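Local coordinates for putative polyphosphate kinase 2 family protein (Arthrobacter aurescens, PDB 3RHF) that probably transfers phosphate between polyphosphate and nucleotides, at residues A48-Q53 with A253-Q258; A55-L60 with Q259-A264; I148-G153 with M225-V230. All blocks are in the same frame, centred on the assembly; numbering follows the deposited sequence.

How the contacts relate
From the N terminus, helix 43-69 comes first and supplies both 48-53 and 55-60; it leads into strand 75-82, the middle strand of the parallel sheet. About 200 residues later helix 250-266, which follows strand 242-246 at one edge of that sheet, returns to lie beside it and closes contacts 1 and 2. Their segments alternate along the chain, so the two loops cross, and they touch through a probable hydrogen bond from Gln-53 to Gln-259. Contact 3 closes a shorter loop wholly within both, joining the short helix 148-151 to helix 221-235 on the opposite side of the chain's centre, its centre about 30 Å from that of contact 1.

Contact 1: residues A48-Q53 with A253-Q258; sequences ALLAAQ and ARIAVQ
Gln-53 reaches from helix 43-69 to the backbone of Ile-255 on helix 250-266, where two helices of the three-layer α/β/α sandwich of this P-loop-type fold pack side by side. The axes of the two segments come within 9.6 Å and run at 32° to each other, near parallel. With CG anti to the carbonyl carbon (chi1 -79°) and the chain extended beyond it, the Gln-53 side chain crosses that of Ile-255 at about a right angle. NE2 donates to Ile-255 O at 3.2 Å, nearly straight at 165°, in the carbonyl plane and on a lone pair. The same NE2 also bonds Gln-259 OE1 one turn on, so two acceptors fix the rotation of the amide. An alanine in place of Gln-53 would probably leave Ile-255 O without this donor and open a gap beside Ile-255 CG2. Ile-255 holds CG1 between its backbone N and carbonyl carbon, with CG2 anti to the carbonyl carbon and 3.9 Å from Leu-50 CD1; Ile-255 CD1 meets Leu-49 CD2 at 4.1 Å. Leu-50 spreads its two methyls: CD2 lies against the aliphatic Arg-254 CD at 3.9 Å, while CD1 rests on the amide end of Gln-258, whose side chain it meets at about a right angle. Past CD the Arg-254 chain leads away, and its NH1 bonds a citrate probably taken from the crystallisation liquor. Gln-258 is held at both ends of its amide, OE1 by His-94 ND1 and NE2 by Asp-54 OD1, and its NE2 sits 3.3 Å from Gln-53 CB.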
loop_
_atom_site.group_PDB
_atom_site.type_symbol
_atom_site.label_atom_id
_atom_site.label_comp_id
_atom_site.label_asym_id
_atom_site.label_seq_id
_atom_site.Cartn_x
_atom_site.Cartn_y
_atom_site.Cartn_z
ATOM N N ALA A 48 17.925 12.547 -3.329
ATOM C CA ALA A 48 17.428 13.054 -4.584
ATOM C C ALA A 48 17.258 11.929 -5.611
ATOM O O ALA A 48 16.342 11.973 -6.406
ATOM C CB ALA A 48 18.309 14.215 -5.110
ATOM N N LEU A 49 18.110 10.913 -5.591
ATOM C CA LEU A 49 17.890 9.742 -6.436
ATOM C C LEU A 49 16.629 9.012 -6.047
ATOM O O LEU A 49 15.909 8.573 -6.897
ATOM C CB LEU A 49 19.071 8.774 -6.390
ATOM C CG LEU A 49 18.962 7.476 -7.221
ATOM C CD1 LEU A 49 18.859 7.726 -8.734
ATOM C CD2 LEU A 49 20.109 6.619 -6.906
ATOM N N LEU A 50 16.367 8.895 -4.756
ATOM C CA LEU A 50 15.225 8.182 -4.291
ATOM C C LEU A 50 13.941 8.738 -4.900
ATOM O O LEU A 50 13.060 7.971 -5.231
ATOM C CB LEU A 50 15.109 8.275 -2.793
ATOM C CG LEU A 50 14.152 7.244 -2.187
ATOM C CD1 LEU A 50 14.477 5.782 -2.663
ATOM C CD2 LEU A 50 14.157 7.327 -0.679
ATOM N N ALA A 51 13.835 10.055 -5.033
ATOM C CA ALA A 51 12.580 10.665 -5.475
ATOM C C ALA A 51 12.418 10.425 -6.969
ATOM O O ALA A 51 11.310 10.335 -7.484
ATOM C CB ALA A 51 12.564 12.195 -5.162
ATOM N N ALA A 52 13.546 10.316 -7.674
ATOM C CA ALA A 52 13.500 10.068 -9.087
ATOM C C ALA A 52 13.147 8.586 -9.309
ATOM O O ALA A 52 12.404 8.224 -10.241
ATOM C CB ALA A 52 14.826 10.428 -9.702
ATOM N N GLN A 53 13.729 7.733 -8.462
ATOM C CA GLN A 53 13.485 6.293 -8.510
ATOM C C GLN A 53 12.007 6.017 -8.365
ATOM O O GLN A 53 11.494 5.171 -9.068
ATOM C CB GLN A 53 14.268 5.574 -7.427
ATOM C CG GLN A 53 15.713 5.384 -7.787
ATOM C CD GLN A 53 16.457 4.604 -6.772
ATOM O OE1 GLN A 53 16.110 4.647 -5.603
ATOM N NE2 GLN A 53 17.509 3.854 -7.208
ATOM N N ALA A 253 20.468 1.832 1.615
ATOM C CA ALA A 253 19.640 0.635 1.457
ATOM C C ALA A 253 18.371 0.968 0.673
ATOM O O ALA A 253 17.982 0.208 -0.192
ATOM C CB ALA A 253 19.295 0.028 2.799
ATOM N N ARG A 254 17.740 2.100 0.940
ATOM C CA ARG A 254 16.565 2.431 0.194
ATOM C C ARG A 254 16.835 2.513 -1.303
ATOM O O ARG A 254 16.026 1.991 -2.082
ATOM C CB ARG A 254 15.983 3.748 0.636
ATOM C CG ARG A 254 15.369 3.718 1.992
ATOM C CD ARG A 254 14.974 5.101 2.435
ATOM N NE ARG A 254 14.715 5.094 3.878
ATOM C CZ ARG A 254 15.206 5.962 4.779
ATOM N NH1 ARG A 254 15.983 6.991 4.449
ATOM N NH2 ARG A 254 14.857 5.822 6.044
ATOM N N ILE A 255 17.897 3.204 -1.725
ATOM C CA ILE A 255 18.164 3.335 -3.141
ATOM C C ILE A 255 18.742 2.071 -3.756
ATOM O O ILE A 255 18.681 1.882 -4.958
ATOM C CB ILE A 255 19.069 4.508 -3.481
ATOM C CG1 ILE A 255 20.416 4.425 -2.716
ATOM C CG2 ILE A 255 18.341 5.796 -3.237
ATOM C CD1 ILE A 255 21.439 5.490 -3.158
ATOM N N ALA A 256 19.295 1.191 -2.936
ATOM C CA ALA A 256 19.890 -0.041 -3.481
ATOM C C ALA A 256 18.745 -1.022 -3.750
ATOM O O ALA A 256 18.686 -1.661 -4.806
ATOM C CB ALA A 256 20.965 -0.626 -2.531
ATOM N N VAL A 257 17.810 -1.089 -2.809
ATOM C CA VAL A 257 16.647 -1.914 -3.002
ATOM C C VAL A 257 15.887 -1.390 -4.187
ATOM O O VAL A 257 15.587 -2.145 -5.129
ATOM C CB VAL A 257 15.772 -2.061 -1.754
ATOM C CG1 VAL A 257 14.516 -2.812 -2.120
ATOM C CG2 VAL A 257 16.490 -2.888 -0.679
ATOM N N GLN A 258 15.628 -0.091 -4.216
ATOM C CA GLN A 258 14.873 0.418 -5.365
ATOM C C GLN A 258 15.537 0.193 -6.707
ATOM O O GLN A 258 14.854 -0.164 -7.674
ATOM C CB GLN A 258 14.363 1.874 -5.193
ATOM C CG GLN A 258 12.939 1.792 -4.673
ATOM C CD GLN A 258 12.245 3.096 -4.410
ATOM O OE1 GLN A 258 11.693 3.292 -3.321
ATOM N NE2 GLN A 258 12.193 3.977 -5.422
#

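Contact 2: residues A55-L60 with Q259-A264; sequences ARLAEL and QLLLDA
Leu-262 has CG anti to the carbonyl carbon (chi1 -62°) and Leu-57 has CG anti to the backbone N (chi1 -171°), and from these positions the two side chains meet obliquely between the helices. The methyl Leu-262 CD2 reaches the other backbone itself, 3.3 Å from Leu-57 N. Round that methyl gather Arg-56 CB, Leu-57 CB and, at 3.9 Å, Leu-60 CD1, the last from a side chain set at about a right angle to Leu-262. Deeper in, Leu-57 turns its branches to Leu-261: its CD1 lies 4.1 Å from Leu-261 CB, and its CD2 approaches the CD2 of that leucine. This is the continuation of the near-parallel pairing of helices 43-69 and 250-266 on one side of the α/β/α sandwich, the axes of the two segments here approaching to 10.1 Å at 37°. Leu-261 packs inward on Leu-76 and Leu-78 of strand 75-82, and Val-95 of helix 88-98 touches both Leu-57 and Leu-261. Toward the outer side the contact becomes polar and water-mediated. A water accepts from Arg-56 NH1 at 2.9 Å and from Gln-259 NE2, bridging the helices, while Arg-56 NH2 forms a salt bridge with Glu-11. Gln-259 accepts from Gln-53 through OE1, and its NE2 also donates to Asp-263 OD1 at 3.0 Å, reaching that oxygen from above the carboxylate plane.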
loop_
_atom_site.group_PDB
_atom_site.type_symbol
_atom_site.label_atom_id
_atom_site.label_comp_id
_atom_site.label_asym_id
_atom_site.label_seq_id
_atom_site.Cartn_x
_atom_site.Cartn_y
_atom_site.Cartn_z
ATOM N N ALA A 55 9.304 7.835 -9.177
ATOM C CA ALA A 55 8.618 8.103 -10.422
ATOM C C ALA A 55 8.922 7.016 -11.430
ATOM O O ALA A 55 8.011 6.513 -12.102
ATOM C CB ALA A 55 9.010 9.456 -10.987
ATOM N N ARG A 56 10.180 6.624 -11.540
ATOM C CA ARG A 56 10.516 5.525 -12.441
ATOM C C ARG A 56 9.793 4.200 -12.106
ATOM O O ARG A 56 9.297 3.508 -13.015
ATOM C CB ARG A 56 12.004 5.286 -12.434
ATOM C CG ARG A 56 12.804 6.437 -13.022
ATOM C CD ARG A 56 14.270 6.124 -12.873
ATOM N NE ARG A 56 15.052 7.327 -12.963
ATOM C CZ ARG A 56 16.330 7.439 -12.627
ATOM N NH1 ARG A 56 17.024 6.395 -12.181
ATOM N NH2 ARG A 56 16.915 8.620 -12.763
ATOM N N LEU A 57 9.775 3.850 -10.808
ATOM C CA LEU A 57 9.145 2.646 -10.326
ATOM C C LEU A 57 7.626 2.699 -10.579
ATOM O O LEU A 57 7.068 1.737 -11.056
ATOM C CB LEU A 57 9.456 2.460 -8.845
ATOM C CG LEU A 57 9.071 1.142 -8.159
ATOM C CD1 LEU A 57 9.787 -0.010 -8.793
ATOM C CD2 LEU A 57 9.379 1.110 -6.610
ATOM N N ALA A 58 6.988 3.839 -10.299
ATOM C CA ALA A 58 5.553 4.013 -10.575
ATOM C C ALA A 58 5.248 3.735 -12.063
ATOM O O ALA A 58 4.338 3.019 -12.395
ATOM C CB ALA A 58 5.079 5.402 -10.167
ATOM N N GLU A 59 6.053 4.263 -12.959
ATOM C CA GLU A 59 5.833 4.003 -14.363
ATOM C C GLU A 59 6.038 2.533 -14.661
ATOM O O GLU A 59 5.232 1.933 -15.320
ATOM C CB GLU A 59 6.708 4.874 -15.260
ATOM C CG GLU A 59 6.646 4.461 -16.720
ATOM C CD GLU A 59 7.173 5.505 -17.735
ATOM O OE1 GLU A 59 7.870 6.484 -17.354
ATOM O OE2 GLU A 59 6.885 5.337 -18.957
ATOM N N LEU A 60 7.109 1.935 -14.190
ATOM C CA LEU A 60 7.402 0.586 -14.627
ATOM C C LEU A 60 6.480 -0.486 -13.994
ATOM O O LEU A 60 6.228 -1.509 -14.583
ATOM C CB LEU A 60 8.844 0.253 -14.360
ATOM C CG LEU A 60 9.912 0.726 -15.328
ATOM C CD1 LEU A 60 11.198 0.509 -14.630
ATOM C CD2 LEU A 60 9.840 -0.060 -16.602
ATOM N N GLN A 259 16.852 0.338 -6.782
ATOM C CA GLN A 259 17.523 0.196 -8.094
ATOM C C GLN A 259 17.500 -1.240 -8.512
ATOM O O GLN A 259 17.404 -1.542 -9.688
ATOM C CB GLN A 259 18.950 0.741 -8.097
ATOM C CG GLN A 259 19.513 1.056 -9.483
ATOM C CD GLN A 259 18.767 2.163 -10.194
ATOM O OE1 GLN A 259 18.572 3.262 -9.672
ATOM N NE2 GLN A 259 18.344 1.883 -11.401
ATOM N N LEU A 260 17.509 -2.141 -7.547
ATOM C CA LEU A 260 17.401 -3.587 -7.844
ATOM C C LEU A 260 16.083 -3.939 -8.505
ATOM O O LEU A 260 16.048 -4.686 -9.495
ATOM C CB LEU A 260 17.559 -4.402 -6.557
ATOM C CG LEU A 260 18.992 -4.732 -6.126
ATOM C CD1 LEU A 260 18.923 -5.432 -4.796
ATOM C CD2 LEU A 260 19.783 -5.602 -7.133
ATOM N N LEU A 261 15.018 -3.397 -7.915
ATOM C CA LEU A 261 13.678 -3.449 -8.479
ATOM C C LEU A 261 13.586 -2.898 -9.867
ATOM O O LEU A 261 13.031 -3.543 -10.731
ATOM C CB LEU A 261 12.733 -2.643 -7.626
ATOM C CG LEU A 261 11.691 -3.369 -6.831
ATOM C CD1 LEU A 261 12.181 -4.716 -6.267
ATOM C CD2 LEU A 261 11.275 -2.446 -5.707
ATOM N N LEU A 262 14.102 -1.686 -10.070
ATOM C CA LEU A 262 14.014 -1.028 -11.411
ATOM C C LEU A 262 14.784 -1.792 -12.480
ATOM O O LEU A 262 14.328 -1.874 -13.609
ATOM C CB LEU A 262 14.502 0.438 -11.399
ATOM C CG LEU A 262 13.670 1.346 -10.485
ATOM C CD1 LEU A 262 14.490 2.567 -9.991
ATOM C CD2 LEU A 262 12.385 1.822 -11.134
ATOM N N ASP A 263 15.972 -2.297 -12.109
ATOM C CA ASP A 263 16.825 -3.013 -13.038
ATOM C C ASP A 263 16.180 -4.378 -13.385
ATOM O O ASP A 263 16.243 -4.800 -14.515
ATOM C CB ASP A 263 18.215 -3.206 -12.441
ATOM C CG ASP A 263 19.044 -1.871 -12.312
ATOM O OD1 ASP A 263 18.611 -0.747 -12.722
ATOM O OD2 ASP A 263 20.198 -1.979 -11.799
ATOM N N ALA A 264 15.559 -5.044 -12.408
ATOM C CA ALA A 264 14.793 -6.284 -12.638
ATOM C C ALA A 264 13.590 -6.024 -13.583
ATOM O O ALA A 264 13.355 -6.777 -14.518
ATOM C CB ALA A 264 14.315 -6.874 -11.320
HETATM O O HOH W 1 16.878 3.582 -12.905
#

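Contact 3: residues I148-G153 with M225-V230; sequences IHRVHG and MDAYSV
Arg-150 and Ala-227 bring the backbones nearest, CA to CA 6.6 Å, where the short helix 148-151 lies against helix 221-235. The short helix closes in a Schellman motif: Gly-153 N bonds Arg-150 O, Trp-154 N bonds His-149 O, and Gly-153 takes the positive phi of the C-prime position. From this single turn Arg-150 extends across to the longer helix, CG anti to the backbone N (chi1 -177°) and the chain stretched as far as NE. On the way its CD passes 4.0 Å from Ala-227 CB, a small side chain beside which the aliphatic part can lie. At the far end the guanidinium forms a salt bridge with Asp-226. NH1 gives the main bond to Asp-226 OD2, 2.9 Å long and bent to 137°; NH2 adds a weak one to the same oxygen, so a single carboxylate oxygen takes both. OD2 stands at the edge of the guanidinium, near its plane but tilted from it; the two planar groups are turned 58° apart, and NH1 arrives on the anti side, somewhat out of the carboxylate plane, rather than in a flat, two-oxygen pairing. Val-230, one turn further along, sets CG2 over one face of the guanidinium, 4.0 Å from Arg-150 NH2. Val-151 adds a loose apolar touch, its CG2 4.4 Å from Ala-227 CB. Within the longer helix, Ser-229 OG donates back to Asp-226 O, a carbonyl that also receives Val-230 N. This is packing at the surface of the α/β/α sandwich: Leu-160 and Tyr-164 of helix 157-176 touch Arg-150, Tyr-164 also reaches Val-230, and Tyr-228 OH makes a weak hydrogen bond to Gln-81 of strand 75-82.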
loop_
_atom_site.group_PDB
_atom_site.type_symbol
_atom_site.label_atom_id
_atom_site.label_comp_id
_atom_site.label_asym_id
_atom_site.label_seq_id
_atom_site.Cartn_x
_atom_site.Cartn_y
_atom_site.Cartn_z
ATOM N N ILE A 148 15.761 -18.875 11.756
ATOM C CA ILE A 148 15.404 -18.932 13.134
ATOM C C ILE A 148 15.455 -20.420 13.543
ATOM O O ILE A 148 16.080 -20.781 14.534
ATOM C CB ILE A 148 14.045 -18.170 13.395
ATOM C CG1 ILE A 148 13.845 -17.910 14.897
ATOM C CG2 ILE A 148 12.858 -18.910 12.896
ATOM C CD1 ILE A 148 12.746 -16.825 15.227
ATOM N N HIS A 149 14.882 -21.289 12.722
ATOM C CA HIS A 149 14.825 -22.717 13.034
ATOM C C HIS A 149 16.224 -23.306 13.171
ATOM O O HIS A 149 16.461 -24.172 13.993
ATOM C CB HIS A 149 14.055 -23.464 11.943
ATOM C CG HIS A 149 12.570 -23.244 11.973
ATOM N ND1 HIS A 149 11.664 -24.284 12.062
ATOM C CD2 HIS A 149 11.834 -22.110 11.907
ATOM C CE1 HIS A 149 10.433 -23.802 12.051
ATOM N NE2 HIS A 149 10.509 -22.484 11.967
ATOM N N ARG A 150 17.163 -22.837 12.370
ATOM C CA ARG A 150 18.518 -23.330 12.487
ATOM C C ARG A 150 19.128 -22.924 13.826
ATOM O O ARG A 150 19.465 -23.775 14.645
ATOM C CB ARG A 150 19.348 -22.807 11.339
ATOM C CG ARG A 150 20.751 -23.324 11.354
ATOM C CD ARG A 150 21.394 -22.989 10.048
ATOM N NE ARG A 150 22.618 -23.722 9.814
ATOM C CZ ARG A 150 23.796 -23.429 10.367
ATOM N NH1 ARG A 150 23.947 -22.401 11.233
ATOM N NH2 ARG A 150 24.846 -24.158 10.028
ATOM N N VAL A 151 19.235 -21.617 14.036
ATOM C CA VAL A 151 19.754 -21.034 15.256
ATOM C C VAL A 151 19.293 -21.770 16.504
ATOM O O VAL A 151 20.108 -22.116 17.350
ATOM C CB VAL A 151 19.325 -19.583 15.398
ATOM C CG1 VAL A 151 19.841 -18.985 16.728
ATOM C CG2 VAL A 151 19.841 -18.775 14.238
ATOM N N HIS A 152 17.995 -22.004 16.611
ATOM C CA HIS A 152 17.408 -22.579 17.817
ATOM C C HIS A 152 17.231 -24.114 17.819
ATOM O O HIS A 152 16.515 -24.663 18.655
ATOM C CB HIS A 152 16.103 -21.853 18.125
ATOM C CG HIS A 152 16.318 -20.449 18.595
ATOM N ND1 HIS A 152 15.582 -19.383 18.131
ATOM C CD2 HIS A 152 17.210 -19.935 19.479
ATOM C CE1 HIS A 152 15.997 -18.275 18.714
ATOM N NE2 HIS A 152 16.991 -18.581 19.533
ATOM N N GLY A 153 17.926 -24.797 16.914
ATOM C CA GLY A 153 17.882 -26.262 16.839
ATOM C C GLY A 153 16.506 -26.867 16.607
ATOM O O GLY A 153 16.265 -28.014 16.990
HETATM N N MSE A 225 24.121 -14.794 11.809
HETATM C CA MSE A 225 24.995 -14.530 10.662
HETATM C C MSE A 225 25.446 -15.799 9.939
HETATM O O MSE A 225 25.619 -15.798 8.715
HETATM C CB MSE A 225 26.255 -13.768 11.062
HETATM C CG MSE A 225 26.062 -12.282 11.470
HETATM SE SE MSE A 225 24.841 -11.171 10.380
HETATM C CE MSE A 225 23.123 -11.578 11.256
ATOM N N ASP A 226 25.667 -16.874 10.706
ATOM C CA ASP A 226 26.078 -18.168 10.132
ATOM C C ASP A 226 24.908 -18.781 9.294
ATOM O O ASP A 226 25.102 -19.295 8.177
ATOM C CB ASP A 226 26.606 -19.124 11.244
ATOM C CG ASP A 226 27.245 -20.386 10.680
ATOM O OD1 ASP A 226 28.244 -20.261 9.937
ATOM O OD2 ASP A 226 26.741 -21.515 10.950
ATOM N N ALA A 227 23.710 -18.714 9.864
ATOM C CA ALA A 227 22.523 -19.211 9.208
ATOM C C ALA A 227 22.347 -18.536 7.854
ATOM O O ALA A 227 22.065 -19.192 6.850
ATOM C CB ALA A 227 21.313 -18.963 10.076
ATOM N N TYR A 228 22.527 -17.223 7.842
ATOM C CA TYR A 228 22.365 -16.467 6.631
ATOM C C TYR A 228 23.395 -16.917 5.628
ATOM O O TYR A 228 23.076 -17.171 4.468
ATOM C CB TYR A 228 22.477 -14.943 6.897
ATOM C CG TYR A 228 21.121 -14.317 7.196
ATOM C CD1 TYR A 228 20.201 -14.101 6.182
ATOM C CD2 TYR A 228 20.744 -13.983 8.498
ATOM C CE1 TYR A 228 18.966 -13.568 6.449
ATOM C CE2 TYR A 228 19.476 -13.437 8.760
ATOM C CZ TYR A 228 18.595 -13.242 7.720
ATOM O OH TYR A 228 17.324 -12.719 7.935
ATOM N N SER A 229 24.646 -17.004 6.072
ATOM C CA SER A 229 25.727 -17.230 5.146
ATOM C C SER A 229 25.593 -18.605 4.556
ATOM O O SER A 229 25.854 -18.778 3.392
ATOM C CB SER A 229 27.093 -17.013 5.807
ATOM O OG SER A 229 27.263 -17.968 6.786
ATOM N N VAL A 230 25.140 -19.574 5.345
ATOM C CA VAL A 230 24.917 -20.921 4.825
ATOM C C VAL A 230 23.760 -20.918 3.836
ATOM O O VAL A 230 23.916 -21.381 2.691
ATOM C CB VAL A 230 24.695 -21.949 5.932
ATOM C CG1 VAL A 230 24.264 -23.324 5.327
ATOM C CG2 VAL A 230 25.977 -22.073 6.756
#